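Local structure of uncharacterized protein (Legionella pneumophila subsp. pneumophila str. Philadelphia 1, 4EZI) at residues V90-N95 against M115-G120; T58-L63 against G122-T127; Y201-T206 against I294-F299. The protein is of unknown function but adopts the alpha/beta hydrolase fold and may act as a hydrolase, possibly a triacylglycerol lipase. One frame throughout, in Å; residues are numbered along the deposited sequence. Where two conformers were deposited one is given.

Contact 1: V90-N95 against M115-G120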
ATOM      1  N   VAL A  90      -6.651  10.036  -1.496  1.00  6.54           N
ATOM      2  CA  VAL A  90      -5.418   9.442  -1.963  1.00  6.34           C
ATOM      3  C   VAL A  90      -4.322  10.509  -1.930  1.00  6.13           C
ATOM      4  O   VAL A  90      -4.633  11.712  -1.933  1.00  6.34           O
ATOM      5  CB  VAL A  90      -5.546   8.801  -3.373  1.00  6.58           C
ATOM      6  CG1 VAL A  90      -6.439   7.546  -3.295  1.00  8.08           C
ATOM      7  CG2 VAL A  90      -6.045   9.813  -4.418  1.00  7.58           C
ATOM      8  N   PRO A  91      -3.051  10.096  -1.957  1.00  6.20           N
ATOM      9  CA  PRO A  91      -1.964  11.051  -1.719  1.00  6.93           C
ATOM     10  C   PRO A  91      -1.909  12.270  -2.651  1.00  6.89           C
ATOM     11  O   PRO A  91      -1.503  13.336  -2.214  1.00  7.24           O
ATOM     12  CB  PRO A  91      -0.704  10.175  -1.815  1.00  7.48           C
ATOM     13  CG  PRO A  91      -1.187   8.857  -1.300  1.00  7.04           C
ATOM     14  CD  PRO A  91      -2.558   8.706  -1.917  1.00  6.15           C
ATOM     15  N   SER A  92      -2.301  12.134  -3.914  1.00  7.02           N
ATOM     16  CA  SER A  92      -2.213  13.279  -4.810  1.00  6.70           C
ATOM     17  C   SER A  92      -3.094  14.444  -4.383  1.00  6.87           C
ATOM     18  O   SER A  92      -2.882  15.564  -4.852  1.00  8.29           O
ATOM     19  CB  SER A  92      -2.581  12.891  -6.234  1.00  6.58           C
ATOM     20  OG  SER A  92      -3.932  12.497  -6.355  1.00  7.53           O
ATOM     21  N   ARG A  93      -4.074  14.201  -3.503  1.00  6.62           N
ATOM     22  CA  ARG A  93      -4.895  15.280  -2.956  1.00  7.66           C
ATOM     23  C   ARG A  93      -4.301  15.902  -1.699  1.00  7.27           C
ATOM     24  O   ARG A  93      -4.745  16.964  -1.273  1.00  7.88           O
ATOM     25  CB  ARG A  93      -6.336  14.816  -2.673  1.00  7.93           C
ATOM     26  CG  ARG A  93      -7.212  14.675  -3.895  1.00  8.90           C
ATOM     27  CD  ARG A  93      -6.838  13.540  -4.814  1.00  8.68           C
ATOM     28  NE  ARG A  93      -7.808  13.460  -5.910  1.00  9.06           N
ATOM     29  CZ  ARG A  93      -7.534  13.470  -7.200  1.00  7.86           C
ATOM     30  NH1 ARG A  93      -6.302  13.445  -7.654  1.00  9.49           N
ATOM     31  NH2 ARG A  93      -8.539  13.425  -8.061  1.00  9.71           N
ATOM     32  N   ASN A  94      -3.337  15.223  -1.088  1.00  7.14           N
ATOM     33  CA  ASN A  94      -2.730  15.660   0.154  1.00  6.92           C
ATOM     34  C   ASN A  94      -3.704  16.300   1.153  1.00  6.98           C
ATOM     35  O   ASN A  94      -3.523  17.445   1.567  1.00  7.36           O
ATOM     36  CB  ASN A  94      -1.511  16.568  -0.056  1.00  7.43           C
ATOM     37  CG  ASN A  94      -0.709  16.722   1.238  1.00  8.19           C
ATOM     38  OD1 ASN A  94      -0.482  15.729   1.931  1.00  8.25           O
ATOM     39  ND2 ASN A  94      -0.266  17.932   1.541  1.00  8.55           N
ATOM     40  N   ASN A  95      -4.669  15.501   1.601  1.00  7.41           N
ATOM     41  CA  ASN A  95      -5.529  15.935   2.665  1.00  7.76           C
ATOM     42  C   ASN A  95      -4.822  15.725   4.016  1.00  7.89           C
ATOM     43  O   ASN A  95      -3.705  15.208   4.094  1.00  7.64           O
ATOM     44  CB  ASN A  95      -6.898  15.256   2.599  1.00  9.31           C
ATOM     45  CG  ASN A  95      -6.850  13.773   2.790  1.00  8.72           C
ATOM     46  OD1 ASN A  95      -5.987  13.247   3.488  1.00  9.58           O
ATOM     47  ND2 ASN A  95      -7.790  13.076   2.175  1.00  9.89           N
HETATM   48  N   MSE A 115       4.398   8.759  -3.711  1.00  6.53           N
HETATM   49  CA  MSE A 115       3.196   8.110  -3.211  1.00  6.25           C
HETATM   50  C   MSE A 115       2.206   7.894  -4.347  1.00  6.92           C
HETATM   51  O   MSE A 115       1.505   8.829  -4.750  1.00  7.13           O
HETATM   52  CB  MSE A 115       2.557   8.953  -2.104  1.00  6.74           C
HETATM   53  CG  MSE A 115       3.516   9.303  -0.997  1.00  8.82           C
HETATM   54 SE   MSE A 115       2.674  10.292   0.440  0.75  7.07          SE
HETATM   55  CE  MSE A 115       1.658   8.868   1.191  1.00 10.20           C
ATOM     56  N   PRO A 116       2.112   6.667  -4.868  1.00  6.97           N
ATOM     57  CA  PRO A 116       1.121   6.418  -5.924  1.00  7.08           C
ATOM     58  C   PRO A 116      -0.308   6.478  -5.372  1.00  6.36           C
ATOM     59  O   PRO A 116      -0.547   6.054  -4.241  1.00  6.60           O
ATOM     60  CB  PRO A 116       1.435   5.003  -6.396  1.00  8.06           C
ATOM     61  CG  PRO A 116       2.095   4.352  -5.202  1.00  7.98           C
ATOM     62  CD  PRO A 116       2.903   5.454  -4.566  1.00  7.23           C
ATOM     63  N   ASP A 117      -1.260   6.899  -6.199  1.00  6.33           N
ATOM     64  CA  ASP A 117      -2.661   6.807  -5.819  1.00  6.03           C
ATOM     65  C   ASP A 117      -3.250   5.415  -5.987  1.00  6.04           C
ATOM     66  O   ASP A 117      -4.192   5.054  -5.283  1.00  5.96           O
ATOM     67  CB  ASP A 117      -3.532   7.795  -6.622  1.00  6.69           C
ATOM     68  CG  ASP A 117      -3.281   9.242  -6.299  1.00  6.50           C
ATOM     69  OD1 ASP A 117      -2.710   9.564  -5.236  1.00  7.01           O
ATOM     70  OD2 ASP A 117      -3.702  10.088  -7.118  1.00  7.42           O
ATOM     71  N   TYR A 118      -2.718   4.680  -6.955  1.00  6.50           N
ATOM     72  CA  TYR A 118      -3.202   3.382  -7.482  1.00  6.30           C
ATOM     73  C   TYR A 118      -4.247   3.593  -8.588  1.00  5.99           C
ATOM     74  O   TYR A 118      -4.899   4.630  -8.697  1.00  6.84           O
ATOM     75  CB  TYR A 118      -3.819   2.447  -6.449  1.00  6.37           C
ATOM     76  CG  TYR A 118      -2.982   2.051  -5.273  1.00  6.19           C
ATOM     77  CD1 TYR A 118      -1.617   1.910  -5.339  1.00  7.28           C
ATOM     78  CD2 TYR A 118      -3.606   1.731  -4.082  1.00  6.78           C
ATOM     79  CE1 TYR A 118      -0.884   1.503  -4.230  1.00  7.47           C
ATOM     80  CE2 TYR A 118      -2.887   1.297  -2.992  1.00  6.56           C
ATOM     81  CZ  TYR A 118      -1.513   1.185  -3.049  1.00  7.21           C
ATOM     82  OH  TYR A 118      -0.792   0.731  -1.954  1.00  7.62           O
ATOM     83  N   LEU A 119      -4.396   2.578  -9.421  1.00  6.68           N
ATOM     84  CA  LEU A 119      -5.424   2.572 -10.455  1.00  6.96           C
ATOM     85  C   LEU A 119      -6.815   2.658  -9.855  1.00  7.02           C
ATOM     86  O   LEU A 119      -7.090   2.150  -8.759  1.00  6.63           O
ATOM     87  CB  LEU A 119      -5.306   1.309 -11.298  1.00  7.56           C
ATOM     88  CG  LEU A 119      -3.995   1.119 -12.049  1.00  7.61           C
ATOM     89  CD1 LEU A 119      -4.106  -0.132 -12.931  1.00 10.01           C
ATOM     90  CD2 LEU A 119      -3.604   2.340 -12.863  1.00 10.04           C
ATOM     91  N   GLY A 120      -7.715   3.306 -10.592  1.00  6.85           N
ATOM     92  CA  GLY A 120      -9.088   3.468 -10.176  1.00  7.54           C
ATOM     93  C   GLY A 120      -9.318   4.546  -9.137  1.00  6.82           C
ATOM     94  O   GLY A 120     -10.454   4.744  -8.702  1.00  9.21           O
TER

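Contact 2: T58-L63 against G122-T127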
ATOM      1  N   THR A  58      -2.992   3.213 -19.462  1.00 10.72           N
ATOM      2  CA  THR A  58      -3.855   4.036 -18.623  1.00 10.52           C
ATOM      3  C   THR A  58      -2.983   5.079 -17.920  1.00 10.02           C
ATOM      4  O   THR A  58      -1.803   4.818 -17.692  1.00 11.29           O
ATOM      5  CB  THR A  58      -4.646   3.154 -17.627  1.00 10.44           C
ATOM      6  OG1 THR A  58      -5.649   3.937 -16.985  1.00 12.44           O
ATOM      7  CG2 THR A  58      -3.751   2.515 -16.585  1.00 11.22           C
ATOM      8  N   ILE A  59      -3.558   6.244 -17.640  1.00  9.87           N
ATOM      9  CA  ILE A  59      -2.805   7.358 -17.050  1.00  9.81           C
ATOM     10  C   ILE A  59      -3.213   7.468 -15.582  1.00  8.41           C
ATOM     11  O   ILE A  59      -4.363   7.739 -15.262  1.00  9.47           O
ATOM     12  CB  ILE A  59      -3.038   8.707 -17.805  1.00  9.52           C
ATOM     13  CG1 ILE A  59      -2.725   8.567 -19.292  1.00 13.24           C
ATOM     14  CG2 ILE A  59      -2.226   9.803 -17.148  1.00 11.34           C
ATOM     15  CD1 ILE A  59      -1.381   8.040 -19.634  1.00 14.44           C
ATOM     16  N   ALA A  60      -2.252   7.230 -14.701  1.00  8.58           N
ATOM     17  CA  ALA A  60      -2.483   7.197 -13.265  1.00  7.96           C
ATOM     18  C   ALA A  60      -1.836   8.415 -12.591  1.00  8.25           C
ATOM     19  O   ALA A  60      -1.115   9.171 -13.232  1.00  8.39           O
ATOM     20  CB  ALA A  60      -1.922   5.871 -12.694  1.00  8.79           C
ATOM     21  N   SER A  61      -2.134   8.610 -11.307  1.00  7.44           N
ATOM     22  CA  SER A  61      -1.688   9.798 -10.576  1.00  7.53           C
ATOM     23  C   SER A  61      -1.010   9.455  -9.261  1.00  6.88           C
ATOM     24  O   SER A  61      -1.148   8.335  -8.751  1.00  6.90           O
ATOM     25  CB  SER A  61      -2.881  10.743 -10.357  1.00  8.35           C
ATOM     26  OG  SER A  61      -3.983  10.109  -9.715  1.00  8.37           O
ATOM     27  N   GLY A  62      -0.314  10.419  -8.682  1.00  7.38           N
ATOM     28  CA  GLY A  62       0.265  10.294  -7.370  1.00  7.96           C
ATOM     29  C   GLY A  62       0.943  11.574  -6.959  1.00  6.79           C
ATOM     30  O   GLY A  62       0.897  12.581  -7.703  1.00  7.33           O
ATOM     31  N   LEU A  63       1.532  11.565  -5.769  1.00  6.57           N
ATOM     32  CA  LEU A  63       2.182  12.706  -5.161  1.00  6.96           C
ATOM     33  C   LEU A  63       3.687  12.506  -5.104  1.00  6.38           C
ATOM     34  O   LEU A  63       4.168  11.426  -4.761  1.00  7.36           O
ATOM     35  CB  LEU A  63       1.675  12.873  -3.732  1.00  6.90           C
ATOM     36  CG  LEU A  63       2.029  14.191  -3.028  1.00  8.20           C
ATOM     37  CD1 LEU A  63       1.287  15.383  -3.650  1.00  9.84           C
ATOM     38  CD2 LEU A  63       1.722  14.093  -1.550  1.00  9.54           C
ATOM     39  N   GLY A 122      -7.783   8.624  -7.510  1.00  6.36           N
ATOM     40  CA  GLY A 122      -7.193   9.890  -7.955  1.00  7.57           C
ATOM     41  C   GLY A 122      -7.732  10.307  -9.306  1.00  7.47           C
ATOM     42  O   GLY A 122      -8.944  10.283  -9.538  1.00  8.24           O
ATOM     43  N   ASP A 123      -6.821  10.659 -10.198  1.00  8.43           N
ATOM     44  CA  ASP A 123      -7.189  11.130 -11.537  1.00  9.04           C
ATOM     45  C   ASP A 123      -7.383   9.996 -12.533  1.00  9.21           C
ATOM     46  O   ASP A 123      -7.762  10.236 -13.675  1.00 11.17           O
ATOM     47  CB  ASP A 123      -6.086  12.043 -12.109  1.00  9.60           C
ATOM     48  CG  ASP A 123      -5.826  13.320 -11.313  1.00 12.75           C
ATOM     49  OD1 ASP A 123      -6.647  13.737 -10.486  1.00 13.56           O
ATOM     50  OD2 ASP A 123      -4.763  13.951 -11.606  1.00 16.79           O
ATOM     51  N   ASN A 124      -7.099   8.748 -12.148  1.00  8.34           N
ATOM     52  CA  ASN A 124      -7.123   7.645 -13.118  1.00  8.44           C
ATOM     53  C   ASN A 124      -8.536   7.373 -13.614  1.00  8.67           C
ATOM     54  O   ASN A 124      -9.477   7.339 -12.843  1.00 10.92           O
ATOM     55  CB  ASN A 124      -6.549   6.391 -12.485  1.00  7.53           C
ATOM     56  CG  ASN A 124      -6.520   5.228 -13.441  1.00  8.01           C
ATOM     57  OD1 ASN A 124      -7.158   4.209 -13.196  1.00  9.05           O
ATOM     58  ND2 ASN A 124      -5.742   5.346 -14.517  1.00  8.86           N
ATOM     59  N   GLU A 125      -8.673   7.144 -14.918  1.00  9.36           N
ATOM     60  CA  GLU A 125      -9.992   7.048 -15.515  0.50 11.03           C
ATOM     61  C   GLU A 125     -10.679   5.696 -15.308  1.00 10.81           C
ATOM     62  O   GLU A 125     -11.882   5.599 -15.525  1.00 12.84           O
ATOM     63  CB  GLU A 125      -9.918   7.376 -17.007  0.50 13.54           C
ATOM     64  CG  GLU A 125      -9.274   6.306 -17.821  0.50 16.35           C
ATOM     65  CD  GLU A 125      -9.395   6.531 -19.321  0.50 23.63           C
ATOM     66  OE1 GLU A 125     -10.370   7.178 -19.774  0.50 27.65           O
ATOM     67  OE2 GLU A 125      -8.521   6.025 -20.051  0.50 26.52           O
ATOM     68  N   LEU A 126      -9.946   4.652 -14.913  1.00  9.87           N
ATOM     69  CA  LEU A 126     -10.618   3.397 -14.600  1.00 10.59           C
ATOM     70  C   LEU A 126     -11.585   3.661 -13.458  1.00  9.75           C
ATOM     71  O   LEU A 126     -11.284   4.410 -12.521  1.00 10.49           O
ATOM     72  CB  LEU A 126      -9.636   2.286 -14.236  1.00 10.30           C
ATOM     73  CG  LEU A 126      -8.616   1.900 -15.299  1.00 11.47           C
ATOM     74  CD1 LEU A 126      -7.544   0.950 -14.779  1.00 13.28           C
ATOM     75  CD2 LEU A 126      -9.285   1.305 -16.520  1.00 16.05           C
ATOM     76  N   THR A 127     -12.745   3.025 -13.523  1.00 11.07           N
ATOM     77  CA  THR A 127     -13.839   3.365 -12.628  1.00 11.61           C
ATOM     78  C   THR A 127     -13.743   2.724 -11.246  1.00 11.65           C
ATOM     79  O   THR A 127     -14.420   3.143 -10.343  1.00 14.54           O
ATOM     80  CB  THR A 127     -15.203   3.030 -13.255  1.00 14.54           C
ATOM     81  OG1 THR A 127     -15.250   1.640 -13.542  1.00 19.82           O
ATOM     82  CG2 THR A 127     -15.415   3.836 -14.530  1.00 16.17           C
TER
HETATM   83  O   HOH W   1      -6.657   8.115 -16.729  1.00 14.26           O
HETATM   84  O   HOH W   2      -6.145   6.810 -19.053  1.00 17.92           O

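Contact 3: Y201-T206 against I294-F299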
ATOM      1  N   TYR A 201      -0.721 -11.554   4.405  1.00  9.88           N
ATOM      2  CA  TYR A 201       0.123 -12.587   3.860  1.00 10.91           C
ATOM      3  C   TYR A 201      -0.641 -13.909   3.814  1.00 10.08           C
ATOM      4  O   TYR A 201      -1.176 -14.362   4.817  1.00 12.44           O
ATOM      5  CB  TYR A 201       1.387 -12.819   4.698  1.00 11.53           C
ATOM      6  CG  TYR A 201       2.307 -11.619   4.865  1.00 11.40           C
ATOM      7  CD1 TYR A 201       3.283 -11.310   3.919  1.00 10.70           C
ATOM      8  CD2 TYR A 201       2.190 -10.815   5.967  1.00 10.63           C
ATOM      9  CE1 TYR A 201       4.148 -10.209   4.111  1.00 10.76           C
ATOM     10  CE2 TYR A 201       3.028  -9.721   6.162  1.00  9.75           C
ATOM     11  CZ  TYR A 201       3.985  -9.409   5.214  1.00  9.53           C
ATOM     12  OH  TYR A 201       4.801  -8.318   5.374  1.00 10.88           O
ATOM     13  N   GLY A 202      -0.688 -14.490   2.631  1.00  9.67           N
ATOM     14  CA  GLY A 202      -1.236 -15.820   2.424  1.00  9.16           C
ATOM     15  C   GLY A 202      -2.716 -15.823   2.123  1.00  8.60           C
ATOM     16  O   GLY A 202      -3.531 -15.294   2.893  1.00  9.16           O
ATOM     17  N   TRP A 203      -3.085 -16.457   1.017  1.00  8.96           N
ATOM     18  CA  TRP A 203      -4.483 -16.518   0.609  1.00  9.18           C
ATOM     19  C   TRP A 203      -5.327 -17.243   1.658  1.00  9.09           C
ATOM     20  O   TRP A 203      -6.321 -16.713   2.132  1.00  9.75           O
ATOM     21  CB  TRP A 203      -4.583 -17.212  -0.741  1.00  9.24           C
ATOM     22  CG  TRP A 203      -5.977 -17.426  -1.183  1.00 10.05           C
ATOM     23  CD1 TRP A 203      -6.619 -18.618  -1.306  1.00 11.11           C
ATOM     24  CD2 TRP A 203      -6.945 -16.414  -1.495  1.00  9.77           C
ATOM     25  NE1 TRP A 203      -7.921 -18.422  -1.711  1.00 13.06           N
ATOM     26  CE2 TRP A 203      -8.145 -17.078  -1.827  1.00 12.75           C
ATOM     27  CE3 TRP A 203      -6.924 -15.010  -1.535  1.00 11.02           C
ATOM     28  CZ2 TRP A 203      -9.297 -16.391  -2.185  1.00 14.47           C
ATOM     29  CZ3 TRP A 203      -8.060 -14.331  -1.902  1.00 13.20           C
ATOM     30  CH2 TRP A 203      -9.238 -15.021  -2.222  1.00 14.93           C
ATOM     31  N   GLU A 204      -4.932 -18.468   1.993  1.00 10.26           N
ATOM     32  CA  GLU A 204      -5.717 -19.230   2.963  1.00 11.34           C
ATOM     33  C   GLU A 204      -5.742 -18.542   4.338  1.00  9.69           C
ATOM     34  O   GLU A 204      -6.776 -18.438   4.987  1.00 10.75           O
ATOM     35  CB  GLU A 204      -5.202 -20.673   3.065  1.00 13.62           C
ATOM     36  CG  GLU A 204      -6.056 -21.555   4.019  1.00 21.44           C
ATOM     37  CD  GLU A 204      -5.590 -23.007   4.103  1.00 29.05           C
ATOM     38  OE1 GLU A 204      -4.485 -23.333   3.588  1.00 28.58           O
ATOM     39  OE2 GLU A 204      -6.355 -23.816   4.694  1.00 34.86           O
ATOM     40  N   GLU A 205      -4.582 -18.087   4.790  1.00 10.16           N
ATOM     41  CA  GLU A 205      -4.473 -17.442   6.098  1.00 10.38           C
ATOM     42  C   GLU A 205      -5.365 -16.195   6.174  1.00 10.18           C
ATOM     43  O   GLU A 205      -6.082 -15.971   7.158  1.00  9.67           O
ATOM     44  CB  GLU A 205      -3.015 -17.098   6.434  1.00 12.56           C
ATOM     45  CG  GLU A 205      -2.107 -18.328   6.667  1.00 15.94           C
ATOM     46  CD  GLU A 205      -1.753 -19.119   5.387  1.00 17.61           C
ATOM     47  OE1 GLU A 205      -1.840 -18.597   4.239  1.00 15.73           O
ATOM     48  OE2 GLU A 205      -1.343 -20.306   5.550  1.00 22.41           O
ATOM     49  N   THR A 206      -5.292 -15.370   5.145  1.00  9.55           N
ATOM     50  CA  THR A 206      -6.049 -14.142   5.141  1.00  8.87           C
ATOM     51  C   THR A 206      -7.548 -14.417   4.987  1.00  8.49           C
ATOM     52  O   THR A 206      -8.365 -13.823   5.699  1.00  8.57           O
ATOM     53  CB  THR A 206      -5.505 -13.163   4.079  1.00  9.10           C
ATOM     54  OG1 THR A 206      -4.135 -12.885   4.356  1.00 10.23           O
ATOM     55  CG2 THR A 206      -6.272 -11.836   4.091  1.00 10.56           C
ATOM     56  N   ILE A 294      -5.622 -19.784  -9.231  1.00 11.76           N
ATOM     57  CA  ILE A 294      -5.355 -18.433  -9.707  0.50 12.37           C
ATOM     58  C   ILE A 294      -5.430 -17.403  -8.560  1.00 11.24           C
ATOM     59  O   ILE A 294      -4.700 -16.396  -8.564  1.00 11.14           O
ATOM     60  CB  ILE A 294      -6.284 -18.077 -10.910  0.50 14.34           C
ATOM     61  CG1 ILE A 294      -5.764 -16.850 -11.676  0.50 16.92           C
ATOM     62  CG2 ILE A 294      -7.723 -17.919 -10.469  0.50 14.77           C
ATOM     63  CD1 ILE A 294      -4.414 -17.088 -12.355  0.50 19.66           C
ATOM     64  N   LEU A 295      -6.296 -17.649  -7.579  1.00 10.41           N
ATOM     65  CA  LEU A 295      -6.397 -16.798  -6.403  1.00  9.60           C
ATOM     66  C   LEU A 295      -5.104 -16.847  -5.594  1.00  8.88           C
ATOM     67  O   LEU A 295      -4.626 -15.817  -5.097  1.00 10.00           O
ATOM     68  CB  LEU A 295      -7.604 -17.177  -5.557  1.00 10.09           C
ATOM     69  CG  LEU A 295      -8.951 -16.864  -6.215  1.00 11.12           C
ATOM     70  CD1 LEU A 295     -10.126 -17.575  -5.544  1.00 12.55           C
ATOM     71  CD2 LEU A 295      -9.198 -15.366  -6.247  1.00 14.99           C
ATOM     72  N   LYS A 296      -4.539 -18.045  -5.428  1.00 10.63           N
ATOM     73  CA  LYS A 296      -3.246 -18.200  -4.766  1.00  9.60           C
ATOM     74  C   LYS A 296      -2.119 -17.497  -5.509  1.00  9.52           C
ATOM     75  O   LYS A 296      -1.261 -16.877  -4.887  1.00 11.18           O
ATOM     76  CB  LYS A 296      -2.904 -19.675  -4.550  1.00 11.39           C
ATOM     77  CG  LYS A 296      -3.766 -20.310  -3.491  1.00 12.81           C
ATOM     78  CD  LYS A 296      -3.692 -21.857  -3.480  1.00 16.49           C
ATOM     79  CE  LYS A 296      -2.333 -22.403  -3.222  1.00 23.11           C
ATOM     80  NZ  LYS A 296      -2.418 -23.904  -3.242  1.00 27.39           N
ATOM     81  N   ILE A 297      -2.122 -17.589  -6.834  1.00 10.44           N
ATOM     82  CA  ILE A 297      -1.116 -16.882  -7.623  1.00 10.55           C
ATOM     83  C   ILE A 297      -1.213 -15.371  -7.393  1.00 10.66           C
ATOM     84  O   ILE A 297      -0.194 -14.701  -7.224  1.00 12.10           O
ATOM     85  CB  ILE A 297      -1.156 -17.230  -9.124  0.50 12.17           C
ATOM     86  CG1 ILE A 297      -0.876 -18.726  -9.327  0.50 14.38           C
ATOM     87  CG2 ILE A 297      -0.102 -16.411  -9.887  0.50 12.54           C
ATOM     88  CD1 ILE A 297       0.506 -19.191  -8.868  0.50 19.11           C
ATOM     89  N   ASN A 298      -2.423 -14.812  -7.402  1.00  9.87           N
ATOM     90  CA  ASN A 298      -2.551 -13.397  -7.110  1.00  9.06           C
ATOM     91  C   ASN A 298      -2.034 -13.034  -5.728  1.00  8.94           C
ATOM     92  O   ASN A 298      -1.354 -12.025  -5.569  1.00 10.67           O
ATOM     93  CB  ASN A 298      -3.995 -12.946  -7.266  1.00  8.83           C
ATOM     94  CG  ASN A 298      -4.175 -11.495  -6.867  1.00  9.49           C
ATOM     95  OD1 ASN A 298      -3.621 -10.596  -7.517  1.00  9.68           O
ATOM     96  ND2 ASN A 298      -4.891 -11.259  -5.770  1.00  9.41           N
ATOM     97  N   PHE A 299      -2.413 -13.823  -4.715  1.00  8.42           N
ATOM     98  CA  PHE A 299      -2.230 -13.389  -3.345  1.00  9.60           C
ATOM     99  C   PHE A 299      -0.873 -13.692  -2.768  1.00  8.89           C
ATOM    100  O   PHE A 299      -0.430 -12.959  -1.904  1.00 10.35           O
ATOM    101  CB  PHE A 299      -3.300 -13.977  -2.422  1.00 10.13           C
ATOM    102  CG  PHE A 299      -3.787 -13.021  -1.385  1.00  8.97           C
ATOM    103  CD1 PHE A 299      -4.755 -12.075  -1.692  1.00 10.06           C
ATOM    104  CD2 PHE A 299      -3.287 -13.045  -0.098  1.00 12.09           C
ATOM    105  CE1 PHE A 299      -5.222 -11.204  -0.728  1.00 10.39           C
ATOM    106  CE2 PHE A 299      -3.745 -12.166   0.854  1.00 13.31           C
ATOM    107  CZ  PHE A 299      -4.708 -11.247   0.537  1.00 13.14           C
TER
HETATM  108  O   HOH W   3       0.947 -13.327   0.370  0.50  9.13           O

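Contact 1: V90-N95 against M115-G120
The polar part of this contact is D117 with S92. The backbone N of S92 donates to D117 OD1 at 2.9 Å, with an angle of 159° at the hydrogen. The hydroxyl OG of S92 donates to D117 OD2 in a short bond of 2.5 Å. S92 grips both oxygens, each through its syn lone pair. OD2 has a second partner, S61 OG of strand 57-67. With chi1 at 65°, S92 OG sits on the side of its own N-H, and the two reach both carboxylate oxygens.

R93 NH1 donates to S92 OG at 2.9 Å, with the oxygen tilted from the guanidinium plane, and also forms a salt bridge with D123. NH1 lies 4.3 Å from D117 OD2, with no N-H aimed at that oxygen. The nearby positive charge probably stabilises the carboxylate.

In the apolar part, P91 CB meets CB of M115, a selenomethionine, at a tight 3.5 Å. The M115 chain bends at chi3 (72°), which brings CE to 3.8 Å from P91 CG. V90 crosses D117 at about a right angle, and its CG2 rests 3.4 Å from D117 CG.

The 3-10 turn 91-93 lies against the end of strand 112-116. M115 also packs on Y101 and L102 of helix 99-108. Its backbone pairs with L63 on strand 57-67, and P91 touches the same leucine.

Contact 2: T58-L63 against G122-T127
T58 and N124 meet at the start of the contact. N124 ND2 donates to T58 OG1 at 2.8 Å, and OG1 lies in the amide plane of N124. The side chains cross at about a right angle. L126 adds its CG, 4.0 Å from the same hydroxyl oxygen.

At I59 the backbone does the work. The second N-H of N124 ND2 reaches I59 O at 2.9 Å and is nearly straight (171°), but it comes from above the carbonyl plane. One water joins I59 O to the backbone N of E125. Another joins I59 N to E125 OE2.

A60 turns its CB away from the loop. S61 turns back toward it, and its OG accepts from the backbone N of D123 at 2.9 Å (167°). S61 OG also bonds to D117, while the carboxylate of D123 pairs with K45 of strand 41-51.

N124 OD1 accepts from G120 N and, weakly, from L126 N, the latter bond closing an Asx turn. Side chains, one backbone N-H and two waters join an irregular loop to strand 57-67, in the antiparallel N-terminal part of an alpha/beta hydrolase sheet.

Contact 3: Y201-T206 against I294-F299
W203 and F299 join two helices of the helical region between strands 193-197 and 310-314, where alpha/beta hydrolases commonly carry their cap or lid. W203 opens helix 203-212, and F299 closes helix 292-299. Their rings form an offset edge-to-face pair. The edge of the W203 six-membered ring points toward the F299 face, with centroids 5.5 Å apart and planes at 65°. The closest ring atoms are W203 CE3 and F299 CD1, at 3.7 Å. The chi1 of W203, 175°, sets CG anti to the backbone N, and the indole lies between F299 and L295.

L295, one turn before F299, takes a face of the same indole. Its CB lies over the six-membered ring in a CH-pi contact, shifted toward the rim and 3.8 Å from W203 CE2. L295 CD1 touches W203 CZ2 at 3.7 Å. K296 adds its CG near W203 CD1.

F299 also meets the beginning of the other helix. Its CD2 lies 3.6 Å from W203 N, and its CE2 lies 3.6 Å from T206 OG1. G202 is the N-cap residue. Its O accepts from both T206 N and T206 OG1, which approach from opposite faces of the carbonyl plane. The T206 hydroxyl is therefore bonded back to the N-cap carbonyl. W203 N bonds to OD1 of N300, just past helix 292-299. A water accepts from G202 N at 3.0 Å and donates to F299 O at 2.7 Å.

F226 and I284 from two further helices also touch W203, and F299 meets the ring of F173. The helices are thus held mainly by aromatic and aliphatic surfaces, with one water as the polar link between the segments.

How the contacts relate
From the N terminus, strand 57-67 comes first. Contact 2 closes a long loop when residues 122-127 return to it, after strand 74-80, helix 99-108 and strand 112-116 have passed. Contact 1 is nested inside this loop and ties the segment before helix 99-108 to the end of strand 112-116. The two touch each other, and their centres are about 8 Å apart. Both tie loops to neighbouring strands of the central sheet. Contact 3 follows in series and closes a separate, largely helical loop from 201-206 to 294-299. Its centre is about 26 Å from those of contacts 1 and 2. It joins helix to helix rather than loop to sheet.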